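Local coordinates for protein protocatechuate decarboxylase (Klebsiella pneumoniae, PDB 5O3M) that probably decarboxylates 3,4-dihydroxybenzoic acid to catechol as a UbiD-family enzyme dependent on prenylated flavin, at residues 174-179 with 211-216. Residues are numbered along the deposited sequence; the frame is centred on the assembly and turned at random.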
loop_
_atom_site.group_PDB
_atom_site.type_symbol
_atom_site.label_atom_id
_atom_site.label_comp_id
_atom_site.label_asym_id
_atom_site.label_seq_id
_atom_site.Cartn_x
_atom_site.Cartn_y
_atom_site.Cartn_z
ATOM N N ALA A 174 -44.848 2.246 17.825
ATOM C CA ALA A 174 -45.477 3.543 18.015
ATOM C C ALA A 174 -46.330 3.892 16.803
ATOM O O ALA A 174 -45.883 3.750 15.659
ATOM C CB ALA A 174 -44.420 4.625 18.247
ATOM N N LEU A 175 -47.563 4.323 17.064
ATOM C CA LEU A 175 -48.398 5.005 16.085
ATOM C C LEU A 175 -48.502 6.473 16.474
ATOM O O LEU A 175 -48.617 6.802 17.658
ATOM C CB LEU A 175 -49.794 4.385 16.004
ATOM C CG LEU A 175 -49.909 3.229 15.013
ATOM C CD1 LEU A 175 -48.889 2.148 15.313
ATOM C CD2 LEU A 175 -51.312 2.668 15.036
ATOM N N ALA A 176 -48.447 7.353 15.478
ATOM C CA ALA A 176 -48.475 8.789 15.729
ATOM C C ALA A 176 -48.816 9.513 14.433
ATOM O O ALA A 176 -48.656 8.972 13.335
ATOM C CB ALA A 176 -47.140 9.289 16.291
ATOM N N SER A 177 -49.281 10.755 14.585
ATOM C CA SER A 177 -49.720 11.606 13.488
ATOM C C SER A 177 -49.142 13.007 13.662
ATOM O O SER A 177 -48.814 13.434 14.771
ATOM C CB SER A 177 -51.260 11.710 13.418
ATOM O OG SER A 177 -51.890 10.447 13.529
ATOM N N ASP A 178 -49.059 13.726 12.549
ATOM C CA ASP A 178 -48.609 15.111 12.576
ATOM C C ASP A 178 -49.603 15.966 13.367
ATOM O O ASP A 178 -50.819 15.852 13.162
ATOM C CB ASP A 178 -48.475 15.625 11.138
ATOM C CG ASP A 178 -47.869 17.008 11.058
ATOM O OD1 ASP A 178 -46.635 17.127 11.199
ATOM O OD2 ASP A 178 -48.629 17.973 10.837
ATOM N N PRO A 179 -49.131 16.840 14.271
ATOM C CA PRO A 179 -50.081 17.612 15.101
ATOM C C PRO A 179 -50.881 18.637 14.320
ATOM O O PRO A 179 -51.936 19.065 14.797
ATOM C CB PRO A 179 -49.175 18.293 16.137
ATOM C CG PRO A 179 -47.854 18.464 15.400
ATOM C CD PRO A 179 -47.728 17.235 14.513
ATOM N N GLU A 211 -40.611 11.674 14.810
ATOM C CA GLU A 211 -39.812 12.624 15.545
ATOM C C GLU A 211 -40.047 14.019 15.048
ATOM O O GLU A 211 -39.958 14.962 15.783
ATOM C CB GLU A 211 -38.347 12.292 15.439
ATOM C CG GLU A 211 -37.439 13.465 15.680
ATOM C CD GLU A 211 -37.262 13.744 17.128
ATOM O OE1 GLU A 211 -37.999 13.181 17.922
ATOM O OE2 GLU A 211 -36.389 14.510 17.488
ATOM N N VAL A 212 -40.362 14.131 13.776
ATOM C CA VAL A 212 -40.638 15.399 13.176
ATOM C C VAL A 212 -41.999 15.871 13.643
ATOM O O VAL A 212 -42.220 17.047 13.809
ATOM C CB VAL A 212 -40.614 15.289 11.657
ATOM C CG1 VAL A 212 -41.486 16.335 11.045
ATOM C CG2 VAL A 212 -39.206 15.409 11.152
ATOM N N PHE A 213 -42.916 14.953 13.855
ATOM C CA PHE A 213 -44.202 15.316 14.372
ATOM C C PHE A 213 -43.954 15.846 15.780
ATOM O O PHE A 213 -44.445 16.876 16.153
ATOM C CB PHE A 213 -45.111 14.115 14.510
ATOM C CG PHE A 213 -45.451 13.425 13.239
ATOM C CD1 PHE A 213 -45.258 14.009 12.036
ATOM C CD2 PHE A 213 -46.002 12.185 13.275
ATOM C CE1 PHE A 213 -45.605 13.362 10.891
ATOM C CE2 PHE A 213 -46.354 11.538 12.140
ATOM C CZ PHE A 213 -46.150 12.124 10.944
ATOM N N ARG A 214 -43.190 15.119 16.561
ATOM C CA ARG A 214 -42.911 15.521 17.917
ATOM C C ARG A 214 -42.345 16.912 18.056
ATOM O O ARG A 214 -42.791 17.676 18.867
ATOM C CB ARG A 214 -41.969 14.541 18.569
ATOM C CG ARG A 214 -41.972 14.616 20.063
ATOM C CD ARG A 214 -40.743 13.995 20.657
ATOM N NE ARG A 214 -39.547 14.607 20.161
ATOM C CZ ARG A 214 -39.103 15.774 20.554
ATOM N NH1 ARG A 214 -39.749 16.450 21.444
ATOM N NH2 ARG A 214 -38.007 16.254 20.047
ATOM N N GLN A 215 -41.316 17.206 17.292
ATOM C CA GLN A 215 -40.686 18.525 17.323
ATOM C C GLN A 215 -41.679 19.633 16.988
ATOM O O GLN A 215 -41.673 20.689 17.629
ATOM C CB GLN A 215 -39.504 18.562 16.360
ATOM C CG GLN A 215 -38.288 17.834 16.871
ATOM C CD GLN A 215 -37.293 17.545 15.773
ATOM O OE1 GLN A 215 -37.648 17.491 14.593
ATOM N NE2 GLN A 215 -36.037 17.354 16.150
ATOM N N LYS A 216 -42.525 19.414 15.975
ATOM C CA LYS A 216 -43.530 20.409 15.603
ATOM C C LYS A 216 -44.522 20.634 16.731
ATOM O O LYS A 216 -44.988 21.759 16.945
ATOM C CB LYS A 216 -44.267 19.971 14.338
ATOM C CG LYS A 216 -45.493 20.818 14.003
ATOM C CD LYS A 216 -46.244 20.256 12.797
ATOM C CE LYS A 216 -45.303 19.936 11.643
ATOM N NZ LYS A 216 -46.060 19.574 10.416
#
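Phe213 lays one face of its ring flat against the backbone where strand 168-177 runs out, with the Ser177-Asp178 peptide stretched across it. Asp178 N sits 3.4 Å above the ring plane, over its centre, and Ser177 C is 3.3 Å from Phe213 CD2. Asp178 CB lies over the same ring in a CH-pi contact, 4.0 Å from the centroid and 28° off the normal. At the ring edge, Ala176 O comes within 3.6 Å of Phe213 CE2, and the methyl of Ala176 touches Phe213 CD2 more loosely. This is the tight, buried part of the contact, and it brings the two backbones to 4.8 Å between Asp178 CA and Phe213 CA.

One helical turn on, Lys216 reaches back to the same aspartate. Its chain leaves with CG anti to the backbone N (chi1 170°), and the bend at chi3 (-48°) brings NZ to the carboxylate, the two side chains crossing at about a right angle. NZ meets the syn lone pair of Asp178 OD1 at 2.6 Å in a salt bridge; its bond to Asp178 OD2 is weak. The backbone N-H groups of Val180 and Asp181 also bind OD2, so the carboxylate ties the turn after the strand to the helix.

The solvent edge lies between the exposed Pro179 and the aliphatic part of Lys216: Pro179 CG is 3.5 Å from Lys216 CD, and Pro179 CD brushes the start of the Phe213 side chain. The side chain of Ser177 starts away from the helix, and its OG is hydrogen-bonded to Glu275. The contact joins helix 209-219 to the end of strand 168-177, in the antiparallel sheet that curls into the beta-barrel of the UbiD middle domain, the helix packing at the barrel opening; Ile210 of the helix packs on Ala174 and Ala176, while strands 185-196 and 224-230 flank the strand.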